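Local coordinates for protein succinate--CoA ligase subunit alpha (Campylobacter jejuni, PDB 6MEL) that forms the alpha subunit of a two-subunit ligase, combining a Rossmann-type CoA-binding domain with a CoA-ligase domain in one chain, at residues Val36-His42 with Lys51-Val57; Ala66-Phe72 with Ile90-Ile96; Ala219-Lys223 with Ala265-Ile271. One frame throughout, in Å; residues are numbered along the deposited sequence.

Interaction 1. Residues Val36-His42 with Lys51-Val57; sequences VGGITPH and KPVFDTV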
ATOM      1  N   VAL A  36     -25.638  18.334   5.854  1.00 43.73           N
ATOM      2  CA  VAL A  36     -26.492  19.434   5.419  1.00 47.41           C
ATOM      3  C   VAL A  36     -26.684  19.401   3.911  1.00 49.39           C
ATOM      4  O   VAL A  36     -27.399  20.230   3.405  1.00 50.04           O
ATOM      5  CB  VAL A  36     -25.949  20.810   5.844  1.00 47.83           C
ATOM      6  CG1 VAL A  36     -26.024  20.992   7.341  1.00 50.10           C
ATOM      7  CG2 VAL A  36     -24.530  21.020   5.340  1.00 49.68           C
ATOM      8  N   GLY A  37     -26.041  18.471   3.207  1.00 46.64           N
ATOM      9  CA  GLY A  37     -26.054  18.526   1.738  1.00 47.70           C
ATOM     10  C   GLY A  37     -24.977  17.667   1.109  1.00 46.32           C
ATOM     11  O   GLY A  37     -24.136  17.038   1.775  1.00 44.53           O
ATOM     12  N   GLY A  38     -24.977  17.625  -0.203  1.00 43.36           N
ATOM     13  CA  GLY A  38     -23.949  16.866  -0.895  1.00 43.02           C
ATOM     14  C   GLY A  38     -23.779  17.318  -2.321  1.00 44.10           C
ATOM     15  O   GLY A  38     -24.609  18.114  -2.826  1.00 43.87           O
ATOM     16  N   ILE A  39     -22.756  16.750  -2.973  1.00 40.33           N
ATOM     17  CA  ILE A  39     -22.345  17.120  -4.290  1.00 39.60           C
ATOM     18  C   ILE A  39     -22.526  15.902  -5.206  1.00 41.55           C
ATOM     19  O   ILE A  39     -22.096  14.814  -4.896  1.00 43.16           O
ATOM     20  CB  ILE A  39     -20.902  17.683  -4.286  1.00 38.88           C
ATOM     21  CG1 ILE A  39     -20.783  19.006  -3.520  1.00 44.08           C
ATOM     22  CG2 ILE A  39     -20.429  17.982  -5.700  1.00 40.57           C
ATOM     23  CD1 ILE A  39     -20.931  18.956  -2.094  1.00 47.25           C
ATOM     24  N   THR A  40     -23.143  16.123  -6.367  1.00 39.41           N
ATOM     25  CA  THR A  40     -22.993  15.264  -7.519  1.00 41.46           C
ATOM     26  C   THR A  40     -23.120  16.122  -8.771  1.00 42.38           C
ATOM     27  O   THR A  40     -24.163  16.716  -8.977  1.00 45.08           O
ATOM     28  CB  THR A  40     -24.034  14.139  -7.542  1.00 45.73           C
ATOM     29  OG1 THR A  40     -23.843  13.309  -6.391  1.00 46.29           O
ATOM     30  CG2 THR A  40     -23.919  13.287  -8.791  1.00 45.90           C
ATOM     31  N   PRO A  41     -22.091  16.223  -9.639  1.00 42.91           N
ATOM     32  CA  PRO A  41     -22.208  17.030 -10.855  1.00 44.20           C
ATOM     33  C   PRO A  41     -23.452  16.611 -11.659  1.00 45.12           C
ATOM     34  O   PRO A  41     -23.706  15.426 -11.806  1.00 43.23           O
ATOM     35  CB  PRO A  41     -20.931  16.715 -11.636  1.00 43.19           C
ATOM     36  CG  PRO A  41     -19.939  16.325 -10.549  1.00 45.48           C
ATOM     37  CD  PRO A  41     -20.778  15.546  -9.536  1.00 42.79           C
ATOM     38  N   HIS A  42     -24.216  17.614 -12.112  1.00 48.14           N
ATOM     39  CA  HIS A  42     -25.356  17.487 -13.003  1.00 49.34           C
ATOM     40  C   HIS A  42     -26.614  17.088 -12.221  1.00 55.55           C
ATOM     41  O   HIS A  42     -27.629  16.756 -12.816  1.00 57.56           O
ATOM     42  CB  HIS A  42     -25.067  16.502 -14.138  1.00 50.88           C
ATOM     43  CG  HIS A  42     -23.778  16.782 -14.834  1.00 50.09           C
ATOM     44  ND1 HIS A  42     -23.502  18.005 -15.420  1.00 49.77           N
ATOM     45  CD2 HIS A  42     -22.698  16.008 -15.028  1.00 50.76           C
ATOM     46  CE1 HIS A  42     -22.284  17.973 -15.926  1.00 50.81           C
ATOM     47  NE2 HIS A  42     -21.775  16.755 -15.701  1.00 50.07           N
ATOM     48  N   LYS A  51     -31.944  16.277   1.781  1.00 48.90           N
ATOM     49  CA  LYS A  51     -31.015  17.397   1.808  1.00 46.12           C
ATOM     50  C   LYS A  51     -30.721  17.854   0.393  1.00 43.50           C
ATOM     51  O   LYS A  51     -30.861  17.088  -0.546  1.00 44.19           O
ATOM     52  CB  LYS A  51     -29.704  16.954   2.478  1.00 49.27           C
ATOM     53  CG  LYS A  51     -29.885  16.447   3.891  1.00 51.21           C
ATOM     54  CD  LYS A  51     -30.318  17.544   4.824  1.00 54.40           C
ATOM     55  CE  LYS A  51     -30.741  16.993   6.170  1.00 58.65           C
ATOM     56  NZ  LYS A  51     -31.096  18.131   7.046  1.00 64.11           N
ATOM     57  N   PRO A  52     -30.258  19.105   0.219  1.00 44.06           N
ATOM     58  CA  PRO A  52     -29.942  19.623  -1.106  1.00 44.74           C
ATOM     59  C   PRO A  52     -28.681  19.000  -1.730  1.00 46.98           C
ATOM     60  O   PRO A  52     -27.726  18.655  -1.028  1.00 46.97           O
ATOM     61  CB  PRO A  52     -29.814  21.138  -0.867  1.00 46.49           C
ATOM     62  CG  PRO A  52     -29.487  21.280   0.600  1.00 45.06           C
ATOM     63  CD  PRO A  52     -30.142  20.099   1.289  1.00 45.41           C
ATOM     64  N   VAL A  53     -28.760  18.770  -3.035  1.00 45.29           N
ATOM     65  CA  VAL A  53     -27.665  18.309  -3.865  1.00 46.43           C
ATOM     66  C   VAL A  53     -27.186  19.516  -4.650  1.00 48.60           C
ATOM     67  O   VAL A  53     -28.018  20.341  -5.056  1.00 49.73           O
ATOM     68  CB  VAL A  53     -28.095  17.180  -4.811  1.00 44.00           C
ATOM     69  CG1 VAL A  53     -26.979  16.647  -5.693  1.00 46.34           C
ATOM     70  CG2 VAL A  53     -28.753  16.061  -4.044  1.00 45.68           C
ATOM     71  N   PHE A  54     -25.866  19.602  -4.831  1.00 45.82           N
ATOM     72  CA  PHE A  54     -25.226  20.654  -5.562  1.00 42.91           C
ATOM     73  C   PHE A  54     -24.312  20.063  -6.627  1.00 44.14           C
ATOM     74  O   PHE A  54     -23.835  18.905  -6.479  1.00 44.12           O
ATOM     75  CB  PHE A  54     -24.414  21.512  -4.606  1.00 44.11           C
ATOM     76  CG  PHE A  54     -25.218  22.115  -3.496  1.00 47.05           C
ATOM     77  CD1 PHE A  54     -25.831  23.362  -3.658  1.00 52.32           C
ATOM     78  CD2 PHE A  54     -25.383  21.444  -2.304  1.00 47.61           C
ATOM     79  CE1 PHE A  54     -26.598  23.911  -2.633  1.00 51.70           C
ATOM     80  CE2 PHE A  54     -26.135  21.997  -1.273  1.00 48.65           C
ATOM     81  CZ  PHE A  54     -26.743  23.223  -1.440  1.00 49.70           C
ATOM     82  N   ASP A  55     -24.016  20.857  -7.662  1.00 41.39           N
ATOM     83  CA  ASP A  55     -23.096  20.421  -8.708  1.00 44.43           C
ATOM     84  C   ASP A  55     -21.638  20.496  -8.244  1.00 40.65           C
ATOM     85  O   ASP A  55     -20.824  19.793  -8.794  1.00 43.07           O
ATOM     86  CB  ASP A  55     -23.253  21.244  -9.982  1.00 46.47           C
ATOM     87  CG  ASP A  55     -24.584  20.996 -10.681  1.00 50.27           C
ATOM     88  OD1 ASP A  55     -24.992  19.824 -10.824  1.00 51.55           O
ATOM     89  OD2 ASP A  55     -25.203  21.965 -11.020  1.00 53.33           O
ATOM     90  N   THR A  56     -21.335  21.446  -7.346  1.00 40.44           N
ATOM     91  CA  THR A  56     -19.990  21.841  -6.996  1.00 40.42           C
ATOM     92  C   THR A  56     -19.916  22.046  -5.482  1.00 42.63           C
ATOM     93  O   THR A  56     -20.918  22.440  -4.820  1.00 41.64           O
ATOM     94  CB  THR A  56     -19.554  23.129  -7.711  1.00 42.46           C
ATOM     95  OG1 THR A  56     -20.312  24.214  -7.186  1.00 45.03           O
ATOM     96  CG2 THR A  56     -19.765  23.073  -9.206  1.00 44.06           C
ATOM     97  N   VAL A  57     -18.727  21.803  -4.923  1.00 38.75           N
ATOM     98  CA  VAL A  57     -18.523  22.083  -3.513  1.00 40.45           C
ATOM     99  C   VAL A  57     -18.728  23.582  -3.256  1.00 40.22           C
ATOM    100  O   VAL A  57     -19.217  23.966  -2.199  1.00 39.85           O
ATOM    101  CB  VAL A  57     -17.128  21.629  -3.023  1.00 39.70           C
ATOM    102  CG1 VAL A  57     -16.915  21.959  -1.565  1.00 38.72           C
ATOM    103  CG2 VAL A  57     -16.919  20.130  -3.256  1.00 41.22           C
TER
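Two parallel strands near one margin of the Rossmann-type sheet, 34-39 and 51-54, pair here at an angle of 27°. Gly38 spends both of its backbone polar atoms on the partner: its N donates to Pro52 O (3.0 Å) and its O accepts from Phe54 N (2.8 Å). Thr40 N then reaches Phe54 O (2.9 Å). Gly37 and Ile39 bond on their other side with Val13 of strand 10-14. A CB on Gly37 would crowd Pro52 O and the Phe54 ring, so the bare backbone suits this position. Several polar groups at and beyond the strand ends are also paired. Thr40 OG1 donates to Ile39 O at 2.7 Å and also bonds with Thr17. Thr56 is the N-cap of helix 57-64, its OG1 taking Asp59 N, while Glu84 receives Val57 N. Asp55 ties down the loop after Pro41, bonding Gly44 N as well as His42 N, the latter at 2.7 Å from Asp55 OD1.

Interaction 2. Residues Ala66-Phe72 with Ile90-Ile96; sequences ADVSLIF and IKLAVVI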
ATOM      1  N   ALA A  66     -21.119  24.824   5.412  1.00 48.51           N
ATOM      2  CA  ALA A  66     -20.344  23.624   5.867  1.00 49.52           C
ATOM      3  C   ALA A  66     -18.839  23.864   5.680  1.00 47.16           C
ATOM      4  O   ALA A  66     -18.454  24.478   4.705  1.00 44.78           O
ATOM      5  CB  ALA A  66     -20.769  22.425   5.061  1.00 50.35           C
ATOM      6  N   ASP A  67     -18.011  23.394   6.618  1.00 50.07           N
ATOM      7  CA  ASP A  67     -16.572  23.448   6.400  1.00 50.11           C
ATOM      8  C   ASP A  67     -15.923  22.084   6.612  1.00 45.28           C
ATOM      9  O   ASP A  67     -14.690  21.991   6.679  1.00 42.00           O
ATOM     10  CB  ASP A  67     -15.910  24.588   7.174  1.00 55.89           C
ATOM     11  CG  ASP A  67     -15.986  24.491   8.677  1.00 58.89           C
ATOM     12  OD1 ASP A  67     -16.467  23.466   9.186  1.00 57.36           O
ATOM     13  OD2 ASP A  67     -15.598  25.476   9.313  1.00 69.49           O
ATOM     14  N   VAL A  68     -16.745  21.034   6.650  1.00 43.14           N
ATOM     15  CA  VAL A  68     -16.262  19.686   6.719  1.00 41.33           C
ATOM     16  C   VAL A  68     -16.892  18.900   5.571  1.00 40.83           C
ATOM     17  O   VAL A  68     -18.062  19.013   5.358  1.00 38.54           O
ATOM     18  CB  VAL A  68     -16.562  19.057   8.090  1.00 42.50           C
ATOM     19  CG1 VAL A  68     -16.027  17.647   8.163  1.00 42.41           C
ATOM     20  CG2 VAL A  68     -15.987  19.915   9.215  1.00 44.77           C
ATOM     21  N   SER A  69     -16.083  18.124   4.845  1.00 36.45           N
ATOM     22  CA  SER A  69     -16.575  17.312   3.768  1.00 38.51           C
ATOM     23  C   SER A  69     -16.202  15.846   3.988  1.00 38.91           C
ATOM     24  O   SER A  69     -15.082  15.503   4.456  1.00 38.87           O
ATOM     25  CB  SER A  69     -16.045  17.802   2.442  1.00 41.64           C
ATOM     26  OG  SER A  69     -16.595  17.031   1.389  1.00 47.01           O
ATOM     27  N   LEU A  70     -17.107  14.973   3.565  1.00 36.87           N
ATOM     28  CA  LEU A  70     -16.938  13.514   3.620  1.00 37.33           C
ATOM     29  C   LEU A  70     -16.971  13.007   2.173  1.00 36.37           C
ATOM     30  O   LEU A  70     -17.988  13.196   1.447  1.00 35.54           O
ATOM     31  CB  LEU A  70     -18.064  12.922   4.465  1.00 36.97           C
ATOM     32  CG  LEU A  70     -18.172  11.392   4.492  1.00 37.07           C
ATOM     33  CD1 LEU A  70     -16.914  10.725   5.000  1.00 37.03           C
ATOM     34  CD2 LEU A  70     -19.323  10.989   5.392  1.00 39.11           C
ATOM     35  N   ILE A  71     -15.864  12.398   1.738  1.00 34.81           N
ATOM     36  CA  ILE A  71     -15.617  12.137   0.311  1.00 34.69           C
ATOM     37  C   ILE A  71     -15.663  10.639   0.009  1.00 36.22           C
ATOM     38  O   ILE A  71     -14.833   9.850   0.515  1.00 36.70           O
ATOM     39  CB  ILE A  71     -14.281  12.755  -0.108  1.00 35.23           C
ATOM     40  CG1 ILE A  71     -14.269  14.263   0.175  1.00 35.50           C
ATOM     41  CG2 ILE A  71     -13.973  12.409  -1.558  1.00 35.61           C
ATOM     42  CD1 ILE A  71     -13.057  14.990  -0.308  1.00 36.17           C
ATOM     43  N   PHE A  72     -16.600  10.254  -0.866  1.00 35.47           N
ATOM     44  CA  PHE A  72     -16.846   8.861  -1.274  1.00 35.69           C
ATOM     45  C   PHE A  72     -16.592   8.638  -2.769  1.00 37.84           C
ATOM     46  O   PHE A  72     -16.847   7.537  -3.254  1.00 37.12           O
ATOM     47  CB  PHE A  72     -18.301   8.439  -1.039  1.00 38.62           C
ATOM     48  CG  PHE A  72     -18.634   8.153   0.405  1.00 39.02           C
ATOM     49  CD1 PHE A  72     -18.228   6.958   0.990  1.00 40.33           C
ATOM     50  CD2 PHE A  72     -19.368   9.053   1.169  1.00 40.60           C
ATOM     51  CE1 PHE A  72     -18.531   6.675   2.322  1.00 40.83           C
ATOM     52  CE2 PHE A  72     -19.671   8.769   2.505  1.00 41.67           C
ATOM     53  CZ  PHE A  72     -19.241   7.594   3.077  1.00 39.38           C
ATOM     54  N   ILE A  90     -13.211  24.382   2.370  1.00 38.08           N
ATOM     55  CA  ILE A  90     -13.337  23.292   3.349  1.00 37.79           C
ATOM     56  C   ILE A  90     -12.100  23.239   4.257  1.00 38.46           C
ATOM     57  O   ILE A  90     -10.997  23.396   3.782  1.00 38.04           O
ATOM     58  CB  ILE A  90     -13.594  21.953   2.643  1.00 38.98           C
ATOM     59  CG1 ILE A  90     -14.908  21.996   1.864  1.00 39.28           C
ATOM     60  CG2 ILE A  90     -13.562  20.796   3.633  1.00 38.26           C
ATOM     61  CD1 ILE A  90     -16.154  22.158   2.743  1.00 41.62           C
ATOM     62  N   LYS A  91     -12.314  22.991   5.563  1.00 38.46           N
ATOM     63  CA  LYS A  91     -11.237  22.975   6.554  1.00 41.17           C
ATOM     64  C   LYS A  91     -10.805  21.553   6.934  1.00 37.80           C
ATOM     65  O   LYS A  91      -9.694  21.360   7.358  1.00 37.56           O
ATOM     66  CB  LYS A  91     -11.651  23.761   7.794  1.00 46.48           C
ATOM     67  CG  LYS A  91     -11.831  25.259   7.527  1.00 54.51           C
ATOM     68  CD  LYS A  91     -10.671  25.903   6.784  1.00 61.57           C
ATOM     69  CE  LYS A  91     -10.999  27.258   6.172  1.00 68.36           C
ATOM     70  NZ  LYS A  91     -10.135  27.543   4.993  1.00 72.40           N
ATOM     71  N   LEU A  92     -11.660  20.571   6.714  1.00 35.01           N
ATOM     72  CA  LEU A  92     -11.405  19.174   7.035  1.00 37.44           C
ATOM     73  C   LEU A  92     -12.138  18.317   5.990  1.00 36.93           C
ATOM     74  O   LEU A  92     -13.334  18.438   5.815  1.00 38.14           O
ATOM     75  CB  LEU A  92     -11.904  18.842   8.453  1.00 37.01           C
ATOM     76  CG  LEU A  92     -11.688  17.374   8.859  1.00 38.19           C
ATOM     77  CD1 LEU A  92     -10.201  17.053   8.984  1.00 37.14           C
ATOM     78  CD2 LEU A  92     -12.375  17.031  10.175  1.00 40.00           C
ATOM     79  N   ALA A  93     -11.383  17.493   5.264  1.00 36.99           N
ATOM     80  CA  ALA A  93     -11.915  16.555   4.295  1.00 36.37           C
ATOM     81  C   ALA A  93     -11.564  15.143   4.736  1.00 36.55           C
ATOM     82  O   ALA A  93     -10.383  14.817   4.905  1.00 35.51           O
ATOM     83  CB  ALA A  93     -11.353  16.838   2.922  1.00 37.08           C
ATOM     84  N   VAL A  94     -12.602  14.327   4.897  1.00 36.22           N
ATOM     85  CA  VAL A  94     -12.477  12.965   5.282  1.00 36.99           C
ATOM     86  C   VAL A  94     -12.625  12.104   4.029  1.00 37.36           C
ATOM     87  O   VAL A  94     -13.683  12.091   3.393  1.00 36.69           O
ATOM     88  CB  VAL A  94     -13.533  12.620   6.351  1.00 36.33           C
ATOM     89  CG1 VAL A  94     -13.406  11.185   6.791  1.00 37.07           C
ATOM     90  CG2 VAL A  94     -13.462  13.549   7.549  1.00 36.55           C
ATOM     91  N   VAL A  95     -11.574  11.374   3.660  1.00 34.59           N
ATOM     92  CA  VAL A  95     -11.561  10.709   2.352  1.00 34.92           C
ATOM     93  C   VAL A  95     -11.539   9.187   2.573  1.00 34.79           C
ATOM     94  O   VAL A  95     -10.533   8.652   2.999  1.00 34.37           O
ATOM     95  CB  VAL A  95     -10.357  11.153   1.491  1.00 35.35           C
ATOM     96  CG1 VAL A  95     -10.398  10.513   0.119  1.00 37.04           C
ATOM     97  CG2 VAL A  95     -10.236  12.662   1.385  1.00 37.71           C
ATOM     98  N   ILE A  96     -12.616   8.511   2.198  1.00 33.67           N
ATOM     99  CA  ILE A  96     -12.791   7.095   2.465  1.00 35.24           C
ATOM    100  C   ILE A  96     -12.076   6.228   1.432  1.00 36.76           C
ATOM    101  O   ILE A  96     -11.472   5.217   1.813  1.00 35.07           O
ATOM    102  CB  ILE A  96     -14.288   6.741   2.510  1.00 36.73           C
ATOM    103  CG1 ILE A  96     -15.031   7.581   3.558  1.00 36.97           C
ATOM    104  CG2 ILE A  96     -14.486   5.250   2.721  1.00 36.05           C
ATOM    105  CD1 ILE A  96     -14.420   7.557   4.945  1.00 36.42           C
TER
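Strands 68-71 and 92-95, the two strands of a beta-alpha-beta unit connected through helix 78-87, lie side by side and parallel, their axes 4.7 Å apart at closest approach. Along one face run Val68, Leu70, Leu92 and Val94, all with chi1 near t. The t,p rotamer of Leu70 swings CD1 across the strand boundary, to 4.0 Å from Val94 CG1 and 3.9 Å from Ile96 CG1. Ser69, Ile71, Ala93 and Val95 occupy the opposite face. There Ile71, extended as m,t, brings CD1 against both Ala93 CB (4.1 Å) and Val95 CG2 (4.0 Å); Val95 in turn packs on Val78 and Val82 of the helix. Chi1 near m puts Ile90 CG2 4.1 Å from Ser69 CB and, at the far end, Ile96 CG1 3.8 Å from Phe72 CE1; chi2 near m carries Ile90 CD1 to 3.8 Å from Ala66 O. The backbones are stitched from Asp67 O, which takes Lys91 N (2.8 Å) and more weakly Leu92 N (3.3 Å), to Ile71 O, which takes Ile96 N (3.1 Å). Ser69 OG turns to Gln14 on the neighbouring strand. With almost every strand side chain aliphatic, register rests on backbone hydrogen bonds, and apolar contacts between neighbouring side chains run along both faces.

Interaction 3. Residues Ala219-Lys223 with Ala265-Ile271; sequences AKFIK and ALKSYGI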
ATOM      1  N   ALA A 219       7.372   8.407  18.387  1.00 39.66           N
ATOM      2  CA  ALA A 219       7.804   7.924  19.701  1.00 42.99           C
ATOM      3  C   ALA A 219       8.490   9.057  20.492  1.00 43.86           C
ATOM      4  O   ALA A 219       8.117   9.382  21.608  1.00 40.13           O
ATOM      5  CB  ALA A 219       8.698   6.747  19.532  1.00 41.86           C
ATOM      6  N   LYS A 220       9.450   9.714  19.862  1.00 47.94           N
ATOM      7  CA  LYS A 220      10.158  10.800  20.494  1.00 50.84           C
ATOM      8  C   LYS A 220       9.203  11.963  20.751  1.00 49.97           C
ATOM      9  O   LYS A 220       9.227  12.573  21.809  1.00 47.83           O
ATOM     10  CB  LYS A 220      11.279  11.282  19.588  1.00 56.85           C
ATOM     11  CG  LYS A 220      12.158  12.335  20.235  1.00 64.42           C
ATOM     12  CD  LYS A 220      12.970  13.042  19.212  1.00 71.48           C
ATOM     13  CE  LYS A 220      14.439  12.983  19.545  1.00 77.40           C
ATOM     14  NZ  LYS A 220      15.093  14.164  18.944  1.00 86.74           N
ATOM     15  N   PHE A 221       8.355  12.246  19.761  1.00 45.98           N
ATOM     16  CA  PHE A 221       7.374  13.264  19.884  1.00 43.63           C
ATOM     17  C   PHE A 221       6.511  13.029  21.134  1.00 43.80           C
ATOM     18  O   PHE A 221       6.194  13.984  21.834  1.00 44.42           O
ATOM     19  CB  PHE A 221       6.536  13.352  18.616  1.00 45.14           C
ATOM     20  CG  PHE A 221       5.398  14.325  18.719  1.00 45.39           C
ATOM     21  CD1 PHE A 221       5.584  15.659  18.381  1.00 48.89           C
ATOM     22  CD2 PHE A 221       4.168  13.927  19.217  1.00 46.31           C
ATOM     23  CE1 PHE A 221       4.538  16.566  18.514  1.00 49.47           C
ATOM     24  CE2 PHE A 221       3.125  14.834  19.349  1.00 46.67           C
ATOM     25  CZ  PHE A 221       3.313  16.145  18.986  1.00 49.53           C
ATOM     26  N   ILE A 222       6.047  11.794  21.356  1.00 43.24           N
ATOM     27  CA  ILE A 222       5.226  11.459  22.532  1.00 43.62           C
ATOM     28  C   ILE A 222       6.006  11.793  23.825  1.00 47.19           C
ATOM     29  O   ILE A 222       5.513  12.498  24.721  1.00 42.86           O
ATOM     30  CB  ILE A 222       4.743   9.997  22.467  1.00 41.84           C
ATOM     31  CG1 ILE A 222       3.623   9.843  21.431  1.00 41.34           C
ATOM     32  CG2 ILE A 222       4.282   9.503  23.835  1.00 41.22           C
ATOM     33  CD1 ILE A 222       3.502   8.450  20.882  1.00 40.80           C
ATOM     34  N   LYS A 223       7.240  11.302  23.911  1.00 48.83           N
ATOM     35  CA  LYS A 223       8.063  11.536  25.082  1.00 51.40           C
ATOM     36  C   LYS A 223       8.131  13.033  25.400  1.00 49.31           C
ATOM     37  O   LYS A 223       7.967  13.412  26.510  1.00 50.02           O
ATOM     38  CB  LYS A 223       9.475  11.001  24.838  1.00 56.41           C
ATOM     39  CG  LYS A 223      10.425  11.158  26.022  1.00 58.37           C
ATOM     40  CD  LYS A 223       9.977  10.347  27.204  1.00 62.81           C
ATOM     41  CE  LYS A 223      11.082  10.224  28.231  1.00 70.53           C
ATOM     42  NZ  LYS A 223      10.519  10.143  29.596  1.00 73.13           N
ATOM     43  N   ALA A 265      11.212   1.438  18.956  1.00 43.05           N
ATOM     44  CA  ALA A 265      11.327   2.882  19.154  1.00 44.91           C
ATOM     45  C   ALA A 265      10.266   3.335  20.165  1.00 42.94           C
ATOM     46  O   ALA A 265      10.544   4.095  21.073  1.00 40.67           O
ATOM     47  CB  ALA A 265      11.166   3.626  17.852  1.00 43.53           C
ATOM     48  N   LEU A 266       9.031   2.890  19.969  1.00 40.11           N
ATOM     49  CA  LEU A 266       7.932   3.296  20.855  1.00 41.27           C
ATOM     50  C   LEU A 266       8.207   2.835  22.302  1.00 42.54           C
ATOM     51  O   LEU A 266       8.034   3.581  23.255  1.00 42.09           O
ATOM     52  CB  LEU A 266       6.634   2.700  20.302  1.00 39.97           C
ATOM     53  CG  LEU A 266       6.098   3.403  19.061  1.00 39.64           C
ATOM     54  CD1 LEU A 266       5.029   2.556  18.401  1.00 39.93           C
ATOM     55  CD2 LEU A 266       5.559   4.778  19.418  1.00 39.24           C
ATOM     56  N   LYS A 267       8.655   1.595  22.445  1.00 45.16           N
ATOM     57  CA  LYS A 267       8.950   1.021  23.764  1.00 51.17           C
ATOM     58  C   LYS A 267      10.045   1.844  24.487  1.00 50.78           C
ATOM     59  O   LYS A 267       9.877   2.220  25.645  1.00 48.39           O
ATOM     60  CB  LYS A 267       9.382  -0.431  23.615  1.00 54.31           C
ATOM     61  CG  LYS A 267       9.650  -1.131  24.935  1.00 67.27           C
ATOM     62  CD  LYS A 267       9.971  -2.610  24.793  1.00 73.37           C
ATOM     63  CE  LYS A 267       9.681  -3.364  26.078  1.00 81.01           C
ATOM     64  NZ  LYS A 267       8.237  -3.706  26.159  1.00 87.98           N
ATOM     65  N   SER A 268      11.106   2.212  23.772  1.00 46.34           N
ATOM     66  CA  SER A 268      12.248   2.893  24.368  1.00 50.48           C
ATOM     67  C   SER A 268      11.870   4.326  24.768  1.00 50.37           C
ATOM     68  O   SER A 268      12.524   4.906  25.593  1.00 49.79           O
ATOM     69  CB  SER A 268      13.423   2.884  23.432  1.00 52.37           C
ATOM     70  OG  SER A 268      13.217   3.865  22.418  1.00 55.65           O
ATOM     71  N   TYR A 269      10.804   4.905  24.202  1.00 47.78           N
ATOM     72  CA  TYR A 269      10.379   6.249  24.596  1.00 43.29           C
ATOM     73  C   TYR A 269       9.232   6.202  25.599  1.00 44.31           C
ATOM     74  O   TYR A 269       8.623   7.253  25.851  1.00 48.00           O
ATOM     75  CB  TYR A 269      10.029   7.080  23.366  1.00 46.38           C
ATOM     76  CG  TYR A 269      11.242   7.706  22.732  1.00 48.81           C
ATOM     77  CD1 TYR A 269      11.745   7.270  21.517  1.00 51.64           C
ATOM     78  CD2 TYR A 269      11.926   8.705  23.403  1.00 53.00           C
ATOM     79  CE1 TYR A 269      12.868   7.858  20.957  1.00 55.73           C
ATOM     80  CE2 TYR A 269      13.040   9.317  22.858  1.00 53.39           C
ATOM     81  CZ  TYR A 269      13.521   8.881  21.640  1.00 55.85           C
ATOM     82  OH  TYR A 269      14.615   9.513  21.137  1.00 54.42           O
ATOM     83  N   GLY A 270       8.934   5.017  26.160  1.00 45.06           N
ATOM     84  CA  GLY A 270       7.942   4.885  27.281  1.00 46.99           C
ATOM     85  C   GLY A 270       6.506   4.583  26.826  1.00 50.49           C
ATOM     86  O   GLY A 270       5.607   4.489  27.668  1.00 46.05           O
ATOM     87  N   ILE A 271       6.256   4.420  25.508  1.00 46.41           N
ATOM     88  CA  ILE A 271       4.886   4.059  25.052  1.00 42.62           C
ATOM     89  C   ILE A 271       4.573   2.638  25.555  1.00 41.96           C
ATOM     90  O   ILE A 271       5.460   1.764  25.640  1.00 42.85           O
ATOM     91  CB  ILE A 271       4.751   4.209  23.520  1.00 40.76           C
ATOM     92  CG1 ILE A 271       4.731   5.682  23.087  1.00 39.64           C
ATOM     93  CG2 ILE A 271       3.524   3.466  22.996  1.00 39.73           C
ATOM     94  CD1 ILE A 271       6.025   6.452  23.329  1.00 41.57           C
TER
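The methyl of Ala219 is a small bump that fills a hollow on helix 259-268 and the turn after it, so helix 214-225 approaches closely here. The hollow is lined by Ala265 O (3.6 Å from Ala219 CB), Leu266 CD2 (3.7 Å) and Tyr269 CD1 (3.7 Å), and the CA atoms of Ala219 and Leu266 come to 4.8 Å. Tyr269 covers the outer side like a lid: its ring lies flat on helix 214-225, with Lys220 CA 3.8 Å above the centroid in a CH-pi contact, while Lys223 CB approaches Tyr269 CD2 at 3.7 Å. Deeper down, Ile222 CG2 meets Ile271 CD1 at 3.6 Å. Ile271 can return to this seam because a Schellman motif ends the helix: Ile271 N bonds Leu266 O and Gly270 N bonds Lys267 O, both at 3.0 Å, with Gly270 at positive phi. Ile222 and Leu266 also both rest on Met206 of strand 203-209. Such neighbouring helices, packed above a central, largely parallel sheet, are typical of a layered alpha/beta domain.

In the fold
Interactions 1 and 2 belong to the same Rossmann-type sheet, on either side of strand 10-14, and they touch: Val57 CG1 lies 4.0 Å from Ile90 CG1, and Val36 CG2 lies 4.0 Å from Ala66 CB. Interaction 2 is the more deeply buried, its strand side chains aliphatic apart from Ser69; interaction 1, nearer the sheet margin, has glycines in its strand and, in the partly exposed loop after it, side-chain hydrogen bonds. Interaction 3 sits in the CoA-ligase family region across the chain's centre, its nearest atoms about 17 Å from interaction 2 and about 29 Å from interaction 1. It joins helices rather than strands, so packing replaces interstrand backbone bonding, with a buried inner side and exposed lysines outside.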